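Local coordinates for 4-hydroxybutyrate CoA-transferase (Porphyromonas gingivalis, PDB 3EH7), which probably transfers coenzyme A from an acyl-CoA thioester to a free carboxylate such as acetate, at residues E29-S34 with H119-V125; F106-P110 with V295-P301; N133-G139 with N170-I174; A152-I156 with K176-I180. All coordinates share one frame; numbering follows the deposited sequence.

Contact 1 of 4, residues E29-S34 with H119-V125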
loop_
_atom_site.group_PDB
_atom_site.type_symbol
_atom_site.label_atom_id
_atom_site.label_comp_id
_atom_site.label_asym_id
_atom_site.label_seq_id
_atom_site.Cartn_x
_atom_site.Cartn_y
_atom_site.Cartn_z
ATOM N N GLU A 29 4.447 12.195 -29.819
ATOM C CA GLU A 29 3.590 12.732 -28.754
ATOM C C GLU A 29 2.869 11.599 -28.026
ATOM O O GLU A 29 2.731 10.493 -28.556
ATOM C CB GLU A 29 2.599 13.764 -29.310
ATOM C CG GLU A 29 3.249 15.151 -29.585
ATOM C CD GLU A 29 2.261 16.189 -30.062
ATOM O OE1 GLU A 29 1.145 15.801 -30.500
ATOM O OE2 GLU A 29 2.587 17.405 -30.014
ATOM N N ARG A 30 2.480 11.843 -26.785
ATOM C CA ARG A 30 1.636 10.903 -26.058
ATOM C C ARG A 30 0.191 11.400 -26.090
ATOM O O ARG A 30 -0.090 12.550 -25.756
ATOM C CB ARG A 30 2.092 10.719 -24.621
ATOM C CG ARG A 30 1.380 9.569 -23.953
ATOM C CD ARG A 30 1.640 9.458 -22.468
ATOM N NE ARG A 30 2.801 8.633 -22.149
ATOM C CZ ARG A 30 4.029 9.105 -21.973
ATOM N NH1 ARG A 30 4.283 10.406 -22.119
ATOM N NH2 ARG A 30 5.017 8.275 -21.681
ATOM N N VAL A 31 -0.715 10.519 -26.496
ATOM C CA VAL A 31 -2.121 10.863 -26.687
ATOM C C VAL A 31 -2.912 10.047 -25.698
ATOM O O VAL A 31 -2.779 8.831 -25.689
ATOM C CB VAL A 31 -2.584 10.486 -28.107
ATOM C CG1 VAL A 31 -4.031 10.887 -28.325
ATOM C CG2 VAL A 31 -1.679 11.111 -29.139
ATOM N N ALA A 32 -3.693 10.715 -24.846
ATOM C CA ALA A 32 -4.570 10.043 -23.893
ATOM C C ALA A 32 -5.977 10.017 -24.488
ATOM O O ALA A 32 -6.388 10.975 -25.143
ATOM C CB ALA A 32 -4.569 10.770 -22.573
ATOM N N LEU A 33 -6.689 8.915 -24.297
ATOM C CA LEU A 33 -8.049 8.753 -24.822
ATOM C C LEU A 33 -8.956 8.544 -23.672
ATOM O O LEU A 33 -8.539 7.952 -22.698
ATOM C CB LEU A 33 -8.161 7.512 -25.709
ATOM C CG LEU A 33 -7.308 7.421 -26.977
ATOM C CD1 LEU A 33 -7.628 6.125 -27.682
ATOM C CD2 LEU A 33 -7.564 8.595 -27.878
ATOM N N SER A 34 -10.205 8.986 -23.795
ATOM C CA SER A 34 -11.223 8.607 -22.815
ATOM C C SER A 34 -11.210 7.106 -22.575
ATOM O O SER A 34 -11.078 6.312 -23.510
ATOM C CB SER A 34 -12.640 9.022 -23.248
ATOM O OG SER A 34 -12.855 10.406 -23.203
ATOM N N HIS A 119 3.494 12.840 -18.917
ATOM C CA HIS A 119 3.181 13.959 -19.769
ATOM C C HIS A 119 2.235 13.524 -20.877
ATOM O O HIS A 119 2.484 12.530 -21.571
ATOM C CB HIS A 119 4.470 14.549 -20.369
ATOM C CG HIS A 119 4.235 15.646 -21.358
ATOM N ND1 HIS A 119 4.091 16.967 -20.988
ATOM C CD2 HIS A 119 4.094 15.618 -22.708
ATOM C CE1 HIS A 119 3.875 17.706 -22.066
ATOM N NE2 HIS A 119 3.875 16.911 -23.123
ATOM N N ILE A 120 1.175 14.300 -21.068
ATOM C CA ILE A 120 0.204 14.033 -22.106
ATOM C C ILE A 120 0.174 15.230 -23.053
ATOM O O ILE A 120 -0.175 16.344 -22.653
ATOM C CB ILE A 120 -1.181 13.791 -21.500
ATOM C CG1 ILE A 120 -1.212 12.412 -20.853
ATOM C CG2 ILE A 120 -2.262 13.932 -22.566
ATOM C CD1 ILE A 120 -2.270 12.283 -19.835
ATOM N N ASP A 121 0.521 15.004 -24.311
ATOM C CA ASP A 121 0.536 16.085 -25.244
ATOM C C ASP A 121 -0.863 16.373 -25.790
ATOM O O ASP A 121 -1.184 17.526 -26.089
ATOM C CB ASP A 121 1.478 15.753 -26.392
ATOM C CG ASP A 121 2.924 15.555 -25.931
ATOM O OD1 ASP A 121 3.645 16.558 -25.794
ATOM O OD2 ASP A 121 3.327 14.401 -25.710
ATOM N N VAL A 122 -1.666 15.321 -25.952
ATOM C CA VAL A 122 -2.974 15.403 -26.580
ATOM C C VAL A 122 -3.975 14.561 -25.790
ATOM O O VAL A 122 -3.674 13.425 -25.421
ATOM C CB VAL A 122 -2.919 14.922 -28.022
ATOM C CG1 VAL A 122 -4.295 15.017 -28.681
ATOM C CG2 VAL A 122 -1.933 15.750 -28.799
ATOM N N ALA A 123 -5.134 15.143 -25.488
ATOM C CA ALA A 123 -6.239 14.425 -24.857
ATOM C C ALA A 123 -7.360 14.393 -25.877
ATOM O O ALA A 123 -7.803 15.447 -26.353
ATOM C CB ALA A 123 -6.713 15.138 -23.585
ATOM N N ILE A 124 -7.794 13.195 -26.251
ATOM C CA ILE A 124 -8.983 13.060 -27.085
ATOM C C ILE A 124 -10.056 12.496 -26.159
ATOM O O ILE A 124 -10.007 11.318 -25.788
ATOM C CB ILE A 124 -8.777 12.171 -28.314
ATOM C CG1 ILE A 124 -7.503 12.536 -29.058
ATOM C CG2 ILE A 124 -9.922 12.362 -29.292
ATOM C CD1 ILE A 124 -7.275 11.704 -30.328
ATOM N N VAL A 125 -11.003 13.351 -25.772
ATOM C CA VAL A 125 -12.047 12.932 -24.875
ATOM C C VAL A 125 -13.429 12.971 -25.531
ATOM O O VAL A 125 -13.772 13.931 -26.217
ATOM C CB VAL A 125 -12.006 13.726 -23.540
ATOM C CG1 VAL A 125 -10.730 13.351 -22.779
ATOM C CG2 VAL A 125 -12.140 15.243 -23.755
HETATM O O HOH W 1 0.328 18.962 -28.288
HETATM O O HOH W 2 2.474 18.999 -27.128
#
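Strands 30-33 and 122-125 are neighbours in the parallel sheet of the N-terminal half, and their pairing starts with a carboxylate standing in for a backbone carbonyl. Arg30 N donates almost straight to Asp121 OD2 (2.9 Å, 173° at the hydrogen), reaching that oxygen on its anti side. Arg30 O in turn accepts from both Asp121 N and Val122 N. Regular parallel bonding follows: Ala32 N gives to Val122 O at 2.8 Å, Ile124 N to Ala32 O at 2.9 Å, and Ser34 N to Ile124 O.

The Asp121 carboxylate is held from its other oxygen as well, because His119 NE2, with OD1 in its ring plane, donates to Asp121 OD1 at 2.7 Å from above the carboxylate plane. Glu29 stacks its own carboxylate nearly parallel to that of Asp121, 5° apart; the like charges, with OE2 and OD1 4.4 Å apart, are probably eased by Lys26, which forms a salt bridge with Glu29. Arg30 bends at chi3 (-89°), bringing NH1 back to His119 O at 2.8 Å, while its NH2 pairs with Glu58.

Val31, Leu33, Val122 and Ile124 pack on one sheet face, where Leu33 CD2 lies 3.8 Å from Ile124 CB. Helix 41-49 covers Leu33 and Ile124 there, helix 145-151 covers Ala32 and Ile120 on the other face, and strands 58-60 and 154-160 flank the pair.

Contact 2 of 4, residues F106-P110 with V295-P301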
loop_
_atom_site.group_PDB
_atom_site.type_symbol
_atom_site.label_atom_id
_atom_site.label_comp_id
_atom_site.label_asym_id
_atom_site.label_seq_id
_atom_site.Cartn_x
_atom_site.Cartn_y
_atom_site.Cartn_z
ATOM N N PHE A 106 -3.779 3.701 -9.705
ATOM C CA PHE A 106 -4.784 4.401 -10.508
ATOM C C PHE A 106 -5.121 5.791 -9.910
ATOM O O PHE A 106 -5.116 6.792 -10.622
ATOM C CB PHE A 106 -6.023 3.517 -10.627
ATOM C CG PHE A 106 -7.013 3.955 -11.682
ATOM C CD1 PHE A 106 -6.731 4.969 -12.597
ATOM C CD2 PHE A 106 -8.245 3.321 -11.761
ATOM C CE1 PHE A 106 -7.681 5.345 -13.543
ATOM C CE2 PHE A 106 -9.172 3.682 -12.704
ATOM C CZ PHE A 106 -8.896 4.691 -13.606
ATOM N N TYR A 107 -5.389 5.857 -8.605
ATOM C CA TYR A 107 -5.691 7.143 -7.949
ATOM C C TYR A 107 -4.588 8.206 -8.044
ATOM O O TYR A 107 -4.865 9.382 -7.887
ATOM C CB TYR A 107 -6.133 6.947 -6.485
ATOM C CG TYR A 107 -4.991 6.870 -5.515
ATOM C CD1 TYR A 107 -4.360 5.670 -5.274
ATOM C CD2 TYR A 107 -4.498 8.022 -4.869
ATOM C CE1 TYR A 107 -3.302 5.574 -4.388
ATOM C CE2 TYR A 107 -3.428 7.933 -3.989
ATOM C CZ TYR A 107 -2.840 6.694 -3.761
ATOM O OH TYR A 107 -1.784 6.533 -2.905
ATOM N N GLU A 108 -3.349 7.783 -8.300
ATOM C CA GLU A 108 -2.203 8.663 -8.409
ATOM C C GLU A 108 -1.977 9.235 -9.807
ATOM O O GLU A 108 -1.191 10.172 -9.981
ATOM C CB GLU A 108 -0.922 7.929 -7.976
ATOM C CG GLU A 108 -0.446 8.256 -6.579
ATOM C CD GLU A 108 0.943 7.693 -6.294
ATOM O OE1 GLU A 108 1.109 6.457 -6.279
ATOM O OE2 GLU A 108 1.887 8.499 -6.110
ATOM N N VAL A 109 -2.642 8.667 -10.804
ATOM C CA VAL A 109 -2.449 9.108 -12.182
ATOM C C VAL A 109 -2.714 10.603 -12.413
ATOM O O VAL A 109 -1.893 11.285 -13.037
ATOM C CB VAL A 109 -3.283 8.233 -13.138
ATOM C CG1 VAL A 109 -3.319 8.822 -14.526
ATOM C CG2 VAL A 109 -2.704 6.802 -13.127
ATOM N N PRO A 110 -3.841 11.140 -11.911
ATOM C CA PRO A 110 -4.106 12.578 -12.182
ATOM C C PRO A 110 -3.019 13.523 -11.666
ATOM O O PRO A 110 -2.601 14.433 -12.390
ATOM C CB PRO A 110 -5.440 12.836 -11.487
ATOM C CG PRO A 110 -6.104 11.428 -11.459
ATOM C CD PRO A 110 -4.976 10.491 -11.226
ATOM N N VAL A 295 -10.536 10.053 -10.791
ATOM C CA VAL A 295 -10.047 8.892 -10.072
ATOM C C VAL A 295 -9.227 9.254 -8.809
ATOM O O VAL A 295 -9.202 8.474 -7.843
ATOM C CB VAL A 295 -9.292 7.921 -11.014
ATOM C CG1 VAL A 295 -7.944 8.561 -11.535
ATOM C CG2 VAL A 295 -9.079 6.553 -10.304
ATOM N N ASP A 296 -8.580 10.437 -8.806
ATOM C CA ASP A 296 -7.811 10.863 -7.650
ATOM C C ASP A 296 -8.699 11.206 -6.468
ATOM O O ASP A 296 -8.204 11.334 -5.354
ATOM C CB ASP A 296 -6.853 12.023 -7.973
ATOM C CG ASP A 296 -7.553 13.247 -8.527
ATOM O OD1 ASP A 296 -8.508 13.122 -9.316
ATOM O OD2 ASP A 296 -7.091 14.343 -8.223
ATOM N N TYR A 297 -10.003 11.363 -6.695
ATOM C CA TYR A 297 -10.943 11.476 -5.612
ATOM C C TYR A 297 -11.505 10.113 -5.252
ATOM O O TYR A 297 -11.314 9.628 -4.116
ATOM C CB TYR A 297 -12.056 12.490 -5.958
ATOM C CG TYR A 297 -13.088 12.641 -4.867
ATOM C CD1 TYR A 297 -12.831 13.412 -3.743
ATOM C CD2 TYR A 297 -14.313 11.988 -4.950
ATOM C CE1 TYR A 297 -13.770 13.547 -2.731
ATOM C CE2 TYR A 297 -15.255 12.124 -3.967
ATOM C CZ TYR A 297 -14.988 12.904 -2.863
ATOM O OH TYR A 297 -15.923 13.001 -1.896
ATOM N N VAL A 298 -12.128 9.440 -6.222
ATOM C CA VAL A 298 -12.872 8.190 -5.936
ATOM C C VAL A 298 -12.006 7.061 -5.390
ATOM O O VAL A 298 -12.427 6.346 -4.453
ATOM C CB VAL A 298 -13.695 7.689 -7.138
ATOM C CG1 VAL A 298 -14.514 6.395 -6.789
ATOM C CG2 VAL A 298 -14.612 8.809 -7.660
ATOM N N ASN A 299 -10.810 6.890 -5.958
ATOM C CA ASN A 299 -9.963 5.745 -5.647
ATOM C C ASN A 299 -8.922 6.068 -4.569
ATOM O O ASN A 299 -8.074 5.247 -4.260
ATOM C CB ASN A 299 -9.230 5.246 -6.911
ATOM C CG ASN A 299 -10.016 4.231 -7.725
ATOM O OD1 ASN A 299 -11.209 4.411 -7.991
ATOM N ND2 ASN A 299 -9.314 3.212 -8.219
ATOM N N ASP A 300 -8.948 7.276 -4.024
ATOM C CA ASP A 300 -7.998 7.622 -2.985
ATOM C C ASP A 300 -8.362 6.793 -1.742
ATOM O O ASP A 300 -9.487 6.863 -1.270
ATOM C CB ASP A 300 -8.103 9.076 -2.653
ATOM C CG ASP A 300 -7.030 9.531 -1.668
ATOM O OD1 ASP A 300 -6.602 8.776 -0.755
ATOM O OD2 ASP A 300 -6.619 10.664 -1.809
ATOM N N PRO A 301 -7.435 5.969 -1.254
ATOM C CA PRO A 301 -7.765 5.189 -0.049
ATOM C C PRO A 301 -8.333 6.030 1.101
ATOM O O PRO A 301 -9.206 5.566 1.827
ATOM C CB PRO A 301 -6.438 4.545 0.302
ATOM C CG PRO A 301 -5.765 4.345 -1.047
ATOM C CD PRO A 301 -6.083 5.650 -1.750
#
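Val295 sets one methyl squarely over the Phe106 ring and turns the other against Pro110, so a single branched side chain engages both ends of segment 106-110. Its CG2 sits 3.4 Å from the centroid of the Phe106 ring and only 4° off the normal, a CH-pi contact over the face. CG1 lies between the backbone N and the carbonyl carbon of Val295 (chi1 68°) and presses on Pro110 CG at 3.4 Å, tighter than usual for two carbons; the two side chains cross at about a right angle.

Tyr107 is turned the other way. Pro301 CD approaches one face of its ring, 3.8 Å from the centroid and 9° off the normal, while Glu108 CG lies over the opposite face nearer the rim. The Tyr107 CB packs on Asn299, 3.4 Å from Asn299 O and 3.6 Å from Asn299 CB. Between these two aromatic contacts the backbones come close, with Asp296 CA 3.3 Å from Tyr107 O in a CA-H...O contact. Asp296 also passes its side chain slantwise across Pro110, its CB 3.6 Å from Pro110 CG, and OD2 continues to a salt bridge with Arg114. The Asn299 amide, steeply inclined to the Phe106 plane, is fixed by hydrogen bonds with Tyr344, Asp343 and Glu242.

This buried junction joins the segment leading into helix 109-114, in the N-terminal family region, to helix 295-298 and the head of helix 301-304, in the C-terminal one. Helix 341-350 closes over Phe106 and Pro301, and Trp350 of the second subunit packs on Asp300 and Pro301.

Contact 3 of 4, residues N133-G139 with N170-I174; sequences NGYCSFG and NLIHI
With CG anti to the backbone N (chi1 -162°), His173 swings its imidazole toward Tyr135, whose own CG lies beside its backbone N (chi1 -76°). The result is an edge-to-face pair: the His173 edge points at the Tyr135 face, the planes are 87° apart and the centroids 5.0 Å apart. His173 CD2 comes over the tyrosine ring toward its rim, and His173 CB makes a CH-pi contact on the ring. The carbonyl of Gly134 lies over a face of the imidazole. His173 NE2 makes a weak bond to Asn133 O, and a water links the same two atoms, 2.8 Å from NE2; His173 ND1 bonds to Ser175.

These residues form an antiparallel two-stranded ribbon. Cys136 and Ile172 are its hydrogen-bonded pair, each N meeting the other's O at 2.9 Å; Gly134 O takes Ile174 N beyond one end, and Phe138 N gives to Asn170 O at 2.9 Å beyond the other. At that second end Asn170 ND2 donates to Gly139 O at 3.2 Å, on a lone pair in the carbonyl plane, and also reaches Val166 O. Ser137 OG accepts from Gly139 N, forming an ST turn. Gly134 has positive phi, and its close approach to His173 fits the absence of a side chain.

On the face that carries Cys136 and Ile172, Phe138 crosses Ile172 obliquely, Phe138 CE1 lying 3.6 Å from Ile172 CB. Phe138, Ile172 and Cys136 face strand 122-127, helix 145-151 also covers Phe138 and Ile172, and Cys136 and Ile174 rest on strand 154-160.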
loop_
_atom_site.group_PDB
_atom_site.type_symbol
_atom_site.label_atom_id
_atom_site.label_comp_id
_atom_site.label_asym_id
_atom_site.label_seq_id
_atom_site.Cartn_x
_atom_site.Cartn_y
_atom_site.Cartn_z
ATOM N N ASN A 133 -25.041 26.552 -20.434
ATOM C CA ASN A 133 -23.902 27.295 -19.908
ATOM C C ASN A 133 -22.574 27.008 -20.612
ATOM O O ASN A 133 -21.551 27.608 -20.283
ATOM C CB ASN A 133 -23.779 26.984 -18.425
ATOM C CG ASN A 133 -25.004 27.414 -17.651
ATOM O OD1 ASN A 133 -25.756 28.292 -18.098
ATOM N ND2 ASN A 133 -25.186 26.843 -16.465
ATOM N N GLY A 134 -22.609 26.101 -21.587
ATOM C CA GLY A 134 -21.447 25.765 -22.390
ATOM C C GLY A 134 -20.598 24.668 -21.782
ATOM O O GLY A 134 -19.475 24.465 -22.195
ATOM N N TYR A 135 -21.146 23.959 -20.806
ATOM C CA TYR A 135 -20.447 22.845 -20.195
ATOM C C TYR A 135 -20.843 21.496 -20.792
ATOM O O TYR A 135 -22.026 21.194 -20.933
ATOM C CB TYR A 135 -20.678 22.838 -18.680
ATOM C CG TYR A 135 -19.885 23.883 -17.931
ATOM C CD1 TYR A 135 -18.613 23.610 -17.501
ATOM C CD2 TYR A 135 -20.411 25.143 -17.673
ATOM C CE1 TYR A 135 -17.878 24.549 -16.850
ATOM C CE2 TYR A 135 -19.677 26.098 -17.011
ATOM C CZ TYR A 135 -18.428 25.793 -16.589
ATOM O OH TYR A 135 -17.667 26.712 -15.910
ATOM N N CYS A 136 -19.834 20.715 -21.172
ATOM C CA CYS A 136 -20.013 19.324 -21.595
ATOM C C CYS A 136 -19.653 18.429 -20.450
ATOM O O CYS A 136 -18.716 18.720 -19.705
ATOM C CB CYS A 136 -19.053 18.973 -22.704
ATOM S SG CYS A 136 -19.298 19.918 -24.187
ATOM N N SER A 137 -20.358 17.315 -20.349
ATOM C CA SER A 137 -20.012 16.256 -19.424
ATOM C C SER A 137 -19.036 15.234 -20.051
ATOM O O SER A 137 -19.051 14.983 -21.243
ATOM C CB SER A 137 -21.291 15.553 -18.960
ATOM O OG SER A 137 -21.032 14.386 -18.221
ATOM N N PHE A 138 -18.190 14.637 -19.217
ATOM C CA PHE A 138 -17.340 13.528 -19.658
ATOM C C PHE A 138 -18.144 12.223 -19.740
ATOM O O PHE A 138 -17.592 11.169 -20.037
ATOM C CB PHE A 138 -16.112 13.393 -18.747
ATOM C CG PHE A 138 -15.114 14.510 -18.906
ATOM C CD1 PHE A 138 -15.233 15.680 -18.158
ATOM C CD2 PHE A 138 -14.057 14.399 -19.817
ATOM C CE1 PHE A 138 -14.332 16.736 -18.316
ATOM C CE2 PHE A 138 -13.130 15.458 -19.977
ATOM C CZ PHE A 138 -13.267 16.629 -19.206
ATOM N N GLY A 139 -19.461 12.301 -19.541
ATOM C CA GLY A 139 -20.323 11.116 -19.605
ATOM C C GLY A 139 -19.807 9.971 -18.718
ATOM O O GLY A 139 -19.545 10.157 -17.530
ATOM N N ASN A 170 -17.691 16.422 -13.210
ATOM C CA ASN A 170 -17.596 15.688 -14.452
ATOM C C ASN A 170 -17.900 16.559 -15.667
ATOM O O ASN A 170 -18.410 16.055 -16.673
ATOM C CB ASN A 170 -18.607 14.549 -14.386
ATOM C CG ASN A 170 -18.364 13.486 -15.405
ATOM O OD1 ASN A 170 -17.214 13.166 -15.754
ATOM N ND2 ASN A 170 -19.461 12.881 -15.873
ATOM N N LEU A 171 -17.561 17.841 -15.570
ATOM C CA LEU A 171 -17.840 18.819 -16.619
ATOM C C LEU A 171 -16.573 19.507 -17.070
ATOM O O LEU A 171 -15.570 19.533 -16.364
ATOM C CB LEU A 171 -18.807 19.889 -16.134
ATOM C CG LEU A 171 -20.200 19.448 -15.667
ATOM C CD1 LEU A 171 -20.930 20.645 -15.116
ATOM C CD2 LEU A 171 -21.012 18.762 -16.774
ATOM N N ILE A 172 -16.643 20.066 -18.270
ATOM C CA ILE A 172 -15.594 20.904 -18.796
ATOM C C ILE A 172 -16.268 21.923 -19.704
ATOM O O ILE A 172 -17.207 21.594 -20.450
ATOM C CB ILE A 172 -14.512 20.077 -19.555
ATOM C CG1 ILE A 172 -13.315 20.948 -19.921
ATOM C CG2 ILE A 172 -15.113 19.350 -20.799
ATOM C CD1 ILE A 172 -12.159 20.171 -20.535
ATOM N N HIS A 173 -15.813 23.168 -19.623
ATOM C CA HIS A 173 -16.335 24.182 -20.483
ATOM C C HIS A 173 -15.811 23.982 -21.891
ATOM O O HIS A 173 -14.634 23.682 -22.095
ATOM C CB HIS A 173 -15.959 25.559 -19.983
ATOM C CG HIS A 173 -16.812 26.638 -20.560
ATOM N ND1 HIS A 173 -16.497 27.300 -21.724
ATOM C CD2 HIS A 173 -17.997 27.147 -20.146
ATOM C CE1 HIS A 173 -17.443 28.177 -21.998
ATOM N NE2 HIS A 173 -18.362 28.105 -21.048
ATOM N N ILE A 174 -16.697 24.204 -22.846
ATOM C CA ILE A 174 -16.457 23.929 -24.236
ATOM C C ILE A 174 -15.344 24.809 -24.799
ATOM O O ILE A 174 -14.721 24.442 -25.798
ATOM C CB ILE A 174 -17.762 24.107 -25.026
ATOM C CG1 ILE A 174 -17.659 23.539 -26.445
ATOM C CG2 ILE A 174 -18.217 25.587 -25.044
ATOM C CD1 ILE A 174 -19.040 23.309 -27.069
HETATM O O HOH W 3 -20.440 29.974 -21.601
#

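Contact 4 of 4, residues A152-I156 with K176-I180; sequences AHLVI and KLDYI
The Tyr179 ring takes Leu154 CD1 at its edge, near the ring plane, with CE2 3.5 Å away, and stacks on the ring of His24. The same Leu154 methyl lies 3.6 Å from Asp178 CB, so one branch fills the angle between the aromatic ring and the aspartate.

The Asp178 carboxylate is the other flat group. Through its anti lone pair, OD2 accepts from Val155 N at 2.8 Å (156° at the hydrogen), and a water 2.7 Å from OD2 bridges to His153 O. The CG of Asp178 stands beside its backbone N (chi1 -59°), which directs the carboxylate back at the start of the neighbouring strand. Val155 O completes the grip by accepting from two successive amides, Asp178 N at 2.9 Å and Tyr179 N at 3.2 Å, so backbone and side chain both hold the chain at the point where parallel pairing begins. Ile156 and Tyr179 then form a parallel bridge, supported by a CA-H...O contact from Ile156 to Tyr179 O. On the other side of the sheet, Val155 CG1 meets Leu177 CD2 at 3.8 Å.

Strand 154-160 thus has strand 179-183 along one edge and strand 122-127 along the other, while strand 15-16 lies beyond Tyr179 and Ile180.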
loop_
_atom_site.group_PDB
_atom_site.type_symbol
_atom_site.label_atom_id
_atom_site.label_comp_id
_atom_site.label_asym_id
_atom_site.label_seq_id
_atom_site.Cartn_x
_atom_site.Cartn_y
_atom_site.Cartn_z
ATOM N N ALA A 152 -3.703 18.616 -20.822
ATOM C CA ALA A 152 -3.010 18.397 -22.102
ATOM C C ALA A 152 -2.833 19.688 -22.865
ATOM O O ALA A 152 -3.690 20.559 -22.849
ATOM C CB ALA A 152 -3.740 17.394 -22.959
ATOM N N HIS A 153 -1.721 19.747 -23.587
ATOM C CA HIS A 153 -1.349 20.866 -24.448
ATOM C C HIS A 153 -2.431 21.108 -25.504
ATOM O O HIS A 153 -2.762 22.260 -25.838
ATOM C CB HIS A 153 -0.027 20.489 -25.122
ATOM C CG HIS A 153 0.868 21.644 -25.427
ATOM N ND1 HIS A 153 1.445 22.421 -24.442
ATOM C CD2 HIS A 153 1.346 22.115 -26.606
ATOM C CE1 HIS A 153 2.204 23.350 -25.002
ATOM N NE2 HIS A 153 2.160 23.188 -26.315
ATOM N N LEU A 154 -2.971 20.014 -26.036
ATOM C CA LEU A 154 -4.007 20.035 -27.087
ATOM C C LEU A 154 -5.147 19.116 -26.672
ATOM O O LEU A 154 -4.909 17.985 -26.246
ATOM C CB LEU A 154 -3.432 19.570 -28.440
ATOM C CG LEU A 154 -4.345 19.532 -29.680
ATOM C CD1 LEU A 154 -4.641 20.923 -30.251
ATOM C CD2 LEU A 154 -3.717 18.668 -30.774
ATOM N N VAL A 155 -6.368 19.621 -26.781
ATOM C CA VAL A 155 -7.535 18.913 -26.363
ATOM C C VAL A 155 -8.506 18.844 -27.529
ATOM O O VAL A 155 -8.910 19.880 -28.107
ATOM C CB VAL A 155 -8.214 19.587 -25.132
ATOM C CG1 VAL A 155 -9.443 18.777 -24.691
ATOM C CG2 VAL A 155 -7.219 19.717 -23.971
ATOM N N ILE A 156 -8.842 17.609 -27.894
ATOM C CA ILE A 156 -9.881 17.318 -28.881
ATOM C C ILE A 156 -11.072 16.737 -28.130
ATOM O O ILE A 156 -10.933 15.716 -27.423
ATOM C CB ILE A 156 -9.425 16.286 -29.926
ATOM C CG1 ILE A 156 -8.181 16.789 -30.641
ATOM C CG2 ILE A 156 -10.557 15.974 -30.902
ATOM C CD1 ILE A 156 -7.413 15.689 -31.360
ATOM N N LYS A 176 -12.529 25.249 -23.495
ATOM C CA LYS A 176 -11.243 24.577 -23.302
ATOM C C LYS A 176 -10.867 23.640 -24.462
ATOM O O LYS A 176 -9.770 23.143 -24.474
ATOM C CB LYS A 176 -11.237 23.756 -22.012
ATOM C CG LYS A 176 -11.615 24.540 -20.772
ATOM C CD LYS A 176 -10.666 25.654 -20.472
ATOM C CE LYS A 176 -9.351 25.133 -19.948
ATOM N NZ LYS A 176 -8.614 26.310 -19.396
ATOM N N LEU A 177 -11.781 23.371 -25.399
ATOM C CA LEU A 177 -11.532 22.425 -26.478
ATOM C C LEU A 177 -10.871 23.117 -27.654
ATOM O O LEU A 177 -11.430 24.070 -28.191
ATOM C CB LEU A 177 -12.850 21.832 -26.961
ATOM C CG LEU A 177 -13.741 21.186 -25.917
ATOM C CD1 LEU A 177 -15.001 20.673 -26.584
ATOM C CD2 LEU A 177 -12.970 20.115 -25.224
ATOM N N ASP A 178 -9.703 22.633 -28.072
ATOM C CA ASP A 178 -9.015 23.202 -29.232
ATOM C C ASP A 178 -9.715 22.792 -30.517
ATOM O O ASP A 178 -9.887 23.612 -31.426
ATOM C CB ASP A 178 -7.562 22.771 -29.248
ATOM C CG ASP A 178 -6.835 23.213 -28.002
ATOM O OD1 ASP A 178 -6.711 24.427 -27.828
ATOM O OD2 ASP A 178 -6.468 22.368 -27.165
ATOM N N TYR A 179 -10.148 21.540 -30.585
ATOM C CA TYR A 179 -11.012 21.110 -31.675
ATOM C C TYR A 179 -12.188 20.334 -31.167
ATOM O O TYR A 179 -12.111 19.674 -30.133
ATOM C CB TYR A 179 -10.247 20.271 -32.683
ATOM C CG TYR A 179 -9.052 20.983 -33.212
ATOM C CD1 TYR A 179 -9.154 21.826 -34.321
ATOM C CD2 TYR A 179 -7.809 20.838 -32.595
ATOM C CE1 TYR A 179 -8.039 22.502 -34.805
ATOM C CE2 TYR A 179 -6.698 21.505 -33.069
ATOM C CZ TYR A 179 -6.810 22.328 -34.166
ATOM O OH TYR A 179 -5.700 22.976 -34.629
ATOM N N ILE A 180 -13.286 20.474 -31.895
ATOM C CA ILE A 180 -14.526 19.765 -31.608
ATOM C C ILE A 180 -14.889 18.873 -32.804
ATOM O O ILE A 180 -14.979 19.329 -33.943
ATOM C CB ILE A 180 -15.681 20.727 -31.329
ATOM C CG1 ILE A 180 -15.424 21.504 -30.039
ATOM C CG2 ILE A 180 -16.990 19.959 -31.202
ATOM C CD1 ILE A 180 -16.278 22.786 -29.944
HETATM O O HOH W 4 -5.598 22.966 -24.722
#

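Overall arrangement
Contacts 1 and 4 are two pairings in one parallel sheet, their centres about 10 Å apart. Strands 122-127 and 154-160 join them through probable backbone hydrogen bonds from Ile156 N to Ala123 O and from Val125 N to Ile156 O, both 2.9 Å. Each pairing begins with an aspartate, Asp121 or Asp178, receiving a neighbouring strand's amide. Contact 3, a separate antiparallel ribbon, touches contact 1 where Val125 CG2 meets Phe138 CE2 (3.9 Å) and contact 4 where Ile174 CG1 meets Ile180 CD1 (3.8 Å). Contact 2 stands apart, its centre about 18 Å from that of contact 1, and joins sequence assigned to the N-terminal and C-terminal family domains.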